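Local atomic coordinates of leucine aminopeptidase 2 (PDB entry 2XQ0), a protein that cleaves di- and tripeptides from their amino end as a zinc-dependent aminopeptidase of the M1 family and also shows low epoxide hydrolase activity in vitro. Residues D65-V76 with R93-N104. Numbering follows the deposited sequence.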
# COMPACT_ATOMS: atom_id res chain seq x y z
N ASP A 65 19.69 -22.32 -25.40
CA ASP A 65 19.47 -21.03 -24.75
C ASP A 65 18.02 -20.58 -24.92
O ASP A 65 17.51 -20.47 -26.03
CB ASP A 65 20.42 -19.97 -25.29
CG ASP A 65 20.76 -18.93 -24.25
OD1 ASP A 65 20.68 -17.72 -24.55
OD2 ASP A 65 21.11 -19.34 -23.12
N GLU A 66 17.36 -20.31 -23.79
CA GLU A 66 15.95 -19.97 -23.80
C GLU A 66 15.68 -18.71 -22.99
O GLU A 66 16.41 -18.41 -22.04
CB GLU A 66 15.12 -21.11 -23.23
CG GLU A 66 14.97 -22.31 -24.14
CD GLU A 66 14.29 -23.47 -23.43
OE1 GLU A 66 13.83 -24.41 -24.13
OE2 GLU A 66 14.23 -23.45 -22.18
N LEU A 67 14.64 -17.99 -23.38
CA LEU A 67 14.06 -16.92 -22.58
C LEU A 67 12.97 -17.57 -21.77
O LEU A 67 12.18 -18.34 -22.32
CB LEU A 67 13.38 -15.89 -23.48
CG LEU A 67 13.97 -14.53 -23.85
CD1 LEU A 67 14.35 -13.73 -22.61
CD2 LEU A 67 15.15 -14.70 -24.78
N HIS A 68 12.90 -17.26 -20.48
CA HIS A 68 11.80 -17.71 -19.64
C HIS A 68 11.15 -16.45 -19.07
O HIS A 68 11.81 -15.67 -18.38
CB HIS A 68 12.31 -18.54 -18.46
CG HIS A 68 12.90 -19.86 -18.84
ND1 HIS A 68 13.55 -20.67 -17.94
CD2 HIS A 68 12.95 -20.51 -20.03
CE1 HIS A 68 13.96 -21.77 -18.54
NE2 HIS A 68 13.61 -21.69 -19.81
N LEU A 69 9.87 -16.25 -19.36
CA LEU A 69 9.15 -15.11 -18.80
C LEU A 69 7.98 -15.57 -17.92
O LEU A 69 7.50 -16.71 -18.03
CB LEU A 69 8.66 -14.15 -19.89
CG LEU A 69 9.65 -13.44 -20.84
CD1 LEU A 69 8.95 -12.38 -21.69
CD2 LEU A 69 10.77 -12.78 -20.11
N ASP A 70 7.54 -14.66 -17.04
CA ASP A 70 6.42 -14.89 -16.14
C ASP A 70 5.15 -14.57 -16.91
O ASP A 70 5.13 -13.61 -17.65
CB ASP A 70 6.50 -13.89 -14.97
CG ASP A 70 7.57 -14.24 -13.94
OD1 ASP A 70 7.48 -15.32 -13.34
OD2 ASP A 70 8.47 -13.38 -13.69
N THR A 71 4.11 -15.36 -16.73
CA THR A 71 2.77 -14.99 -17.17
C THR A 71 1.82 -15.61 -16.19
O THR A 71 2.19 -16.56 -15.49
CB THR A 71 2.40 -15.53 -18.60
OG1 THR A 71 2.10 -16.93 -18.54
CG2 THR A 71 3.51 -15.29 -19.59
N SER A 72 0.60 -15.07 -16.12
CA SER A 72 -0.48 -15.65 -15.34
C SER A 72 -1.81 -15.37 -16.03
O SER A 72 -2.25 -14.21 -16.12
CB SER A 72 -0.50 -15.08 -13.93
OG SER A 72 -1.63 -15.61 -13.25
N TYR A 73 -2.46 -16.42 -16.50
CA TYR A 73 -3.72 -16.31 -17.21
C TYR A 73 -3.65 -15.32 -18.38
O TYR A 73 -4.59 -14.56 -18.61
CB TYR A 73 -4.83 -15.87 -16.26
CG TYR A 73 -4.99 -16.71 -15.02
CD1 TYR A 73 -5.33 -18.06 -15.10
CD2 TYR A 73 -4.83 -16.15 -13.76
CE1 TYR A 73 -5.48 -18.82 -13.95
CE2 TYR A 73 -4.98 -16.89 -12.62
CZ TYR A 73 -5.31 -18.22 -12.72
OH TYR A 73 -5.46 -18.95 -11.56
N LEU A 74 -2.55 -15.32 -19.10
CA LEU A 74 -2.50 -14.57 -20.35
C LEU A 74 -2.75 -15.49 -21.54
O LEU A 74 -2.48 -16.69 -21.48
CB LEU A 74 -1.16 -13.86 -20.55
CG LEU A 74 -0.78 -12.73 -19.61
CD1 LEU A 74 0.66 -12.27 -19.88
CD2 LEU A 74 -1.75 -11.58 -19.75
N ASP A 75 -3.29 -14.91 -22.61
CA ASP A 75 -3.38 -15.59 -23.89
C ASP A 75 -2.20 -15.08 -24.74
O ASP A 75 -2.28 -14.01 -25.32
CB ASP A 75 -4.73 -15.24 -24.53
CG ASP A 75 -4.92 -15.86 -25.90
OD1 ASP A 75 -4.07 -16.66 -26.34
OD2 ASP A 75 -5.95 -15.54 -26.53
N VAL A 76 -1.10 -15.84 -24.78
CA VAL A 76 0.04 -15.47 -25.61
C VAL A 76 -0.18 -15.97 -27.04
O VAL A 76 -0.37 -17.16 -27.28
CB VAL A 76 1.37 -16.02 -25.06
CG1 VAL A 76 2.54 -15.64 -25.97
CG2 VAL A 76 1.61 -15.51 -23.64
N ARG A 93 0.33 -24.13 -15.53
CA ARG A 93 0.35 -23.26 -14.38
C ARG A 93 0.90 -24.00 -13.16
O ARG A 93 0.59 -25.16 -12.94
CB ARG A 93 -1.07 -22.79 -14.14
CG ARG A 93 -1.17 -21.67 -13.21
CD ARG A 93 -2.59 -21.17 -13.09
NE ARG A 93 -2.61 -20.30 -11.93
CZ ARG A 93 -2.13 -19.06 -11.94
NH1 ARG A 93 -1.66 -18.55 -13.07
NH2 ARG A 93 -2.16 -18.34 -10.84
N LYS A 94 1.74 -23.33 -12.39
CA LYS A 94 2.12 -23.84 -11.07
C LYS A 94 1.82 -22.78 -10.03
O LYS A 94 2.25 -21.63 -10.18
CB LYS A 94 3.61 -24.20 -11.03
CG LYS A 94 4.53 -23.04 -11.36
CD LYS A 94 5.88 -23.17 -10.64
CE LYS A 94 5.74 -22.91 -9.14
NZ LYS A 94 7.04 -22.96 -8.43
N GLU A 95 1.08 -23.13 -8.99
CA GLU A 95 0.70 -22.14 -8.01
C GLU A 95 1.84 -21.95 -7.02
O GLU A 95 2.62 -22.87 -6.77
CB GLU A 95 -0.58 -22.55 -7.30
CG GLU A 95 -1.70 -22.91 -8.26
CD GLU A 95 -2.27 -21.70 -8.99
OE1 GLU A 95 -1.96 -20.56 -8.59
OE2 GLU A 95 -3.05 -21.90 -9.95
N PRO A 96 1.96 -20.73 -6.47
CA PRO A 96 1.10 -19.61 -6.83
C PRO A 96 1.77 -18.72 -7.86
O PRO A 96 1.30 -17.62 -8.06
CB PRO A 96 0.99 -18.85 -5.51
CG PRO A 96 2.31 -19.05 -4.87
CD PRO A 96 2.81 -20.41 -5.30
N LEU A 97 2.83 -19.19 -8.52
CA LEU A 97 3.63 -18.27 -9.35
C LEU A 97 3.18 -18.10 -10.81
O LEU A 97 3.64 -17.17 -11.48
CB LEU A 97 5.12 -18.63 -9.29
CG LEU A 97 5.77 -18.56 -7.91
CD1 LEU A 97 7.23 -18.88 -8.01
CD2 LEU A 97 5.55 -17.17 -7.25
N GLY A 98 2.35 -19.01 -11.31
CA GLY A 98 1.81 -18.86 -12.65
C GLY A 98 2.37 -19.80 -13.72
O GLY A 98 2.86 -20.90 -13.43
N SER A 99 2.31 -19.34 -14.98
CA SER A 99 2.66 -20.17 -16.13
C SER A 99 3.90 -19.63 -16.80
O SER A 99 3.89 -18.55 -17.35
CB SER A 99 1.50 -20.20 -17.15
OG SER A 99 0.32 -20.73 -16.57
N ARG A 100 4.99 -20.38 -16.75
CA ARG A 100 6.22 -19.91 -17.37
C ARG A 100 6.07 -19.91 -18.89
O ARG A 100 5.59 -20.88 -19.47
CB ARG A 100 7.40 -20.80 -16.96
CG ARG A 100 8.73 -20.40 -17.59
CD ARG A 100 9.84 -21.40 -17.24
NE ARG A 100 10.35 -21.23 -15.88
CZ ARG A 100 10.30 -22.16 -14.93
NH1 ARG A 100 9.77 -23.34 -15.19
NH2 ARG A 100 10.80 -21.91 -13.72
N LEU A 101 6.51 -18.83 -19.53
CA LEU A 101 6.51 -18.76 -20.99
C LEU A 101 7.94 -19.01 -21.44
O LEU A 101 8.85 -18.32 -21.00
CB LEU A 101 6.07 -17.37 -21.46
CG LEU A 101 6.39 -16.99 -22.91
CD1 LEU A 101 5.64 -17.91 -23.91
CD2 LEU A 101 6.04 -15.52 -23.16
N VAL A 102 8.12 -19.98 -22.32
CA VAL A 102 9.46 -20.41 -22.70
C VAL A 102 9.68 -20.09 -24.17
O VAL A 102 8.90 -20.50 -25.03
CB VAL A 102 9.62 -21.91 -22.48
CG1 VAL A 102 10.97 -22.39 -23.04
CG2 VAL A 102 9.47 -22.24 -20.98
N ILE A 103 10.74 -19.34 -24.45
CA ILE A 103 10.98 -18.86 -25.80
C ILE A 103 12.36 -19.28 -26.25
O ILE A 103 13.33 -19.12 -25.52
CB ILE A 103 10.87 -17.31 -25.88
CG1 ILE A 103 9.49 -16.84 -25.42
CG2 ILE A 103 11.14 -16.83 -27.30
CD1 ILE A 103 9.41 -15.33 -25.10
N ASN A 104 12.45 -19.82 -27.46
CA ASN A 104 13.73 -20.20 -28.02
C ASN A 104 14.34 -19.00 -28.70
O ASN A 104 13.77 -18.49 -29.66
CB ASN A 104 13.54 -21.32 -29.05
CG ASN A 104 14.76 -21.52 -29.93
OD1 ASN A 104 15.89 -21.56 -29.45
ND2 ASN A 104 14.53 -21.64 -31.23
O HOH W 1 5.06 -16.71 -14.02
O HOH W 2 -1.85 -19.19 -15.91
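Arg93 reaches across to Ser72 and Tyr73 in a way that illustrates how one guanidinium can use both its edge and its face. With CG anti to the backbone N (chi1 -166°) and the chain extended as far as NE, CB and CG carry the group over to the tyrosine, where CD comes alongside Tyr73 CE1. Arg93 NE turns its N-H to Glu95 OE2 at 2.6 Å, a salt bridge in which the N-H comes to OE2 from above the carboxylate plane, while Arg93 CZ lies 3.4 Å from Tyr73 CZ. The guanidinium is stacked on the ring with planes only 16° apart, an off-centre cation-pi contact displaced toward the hydroxyl. Arg93 NH1 donates to Ser72 OG at 2.9 Å and to a water that also accepts from Tyr73 N and bonds to Ser99 OG; NH2 adds a weak bond to Glu95 OE1. Cutting Arg93 back to alanine is likely to leave the Glu95 carboxylate without this charged mate, Ser72 OG without its donor, and the Tyr73 ring without its stacking partner.

Beyond these loops the segments pair as antiparallel strands, 66-69 forming one edge of the large sheet of the M1 N-terminal domain and 101-104 the strand beside it. Leu67 pairs with Ile103 and Leu69 with Leu101, each through two backbone hydrogen bonds; the four side chains share one face, where Leu67 packs on Leu54 and Phe112, Leu69 on Phe52, and Leu101 on Phe88. Nearer the loops, Ser99 O accepts a 2.7 Å bond from Thr71 OG1, and Thr71 CG2 meets Leu101 CB at 3.8 Å.

Glu66, His68 and Val102 occupy the other face. His68 NE2 donates in its ring plane to Glu66 OE2, and Val102 CG1 touches the Glu66 carboxylate carbon CD at 3.5 Å. Arg100 CD covers one face of the imidazole in a CH-pi contact, its guanidinium held by Leu22 O and Glu91.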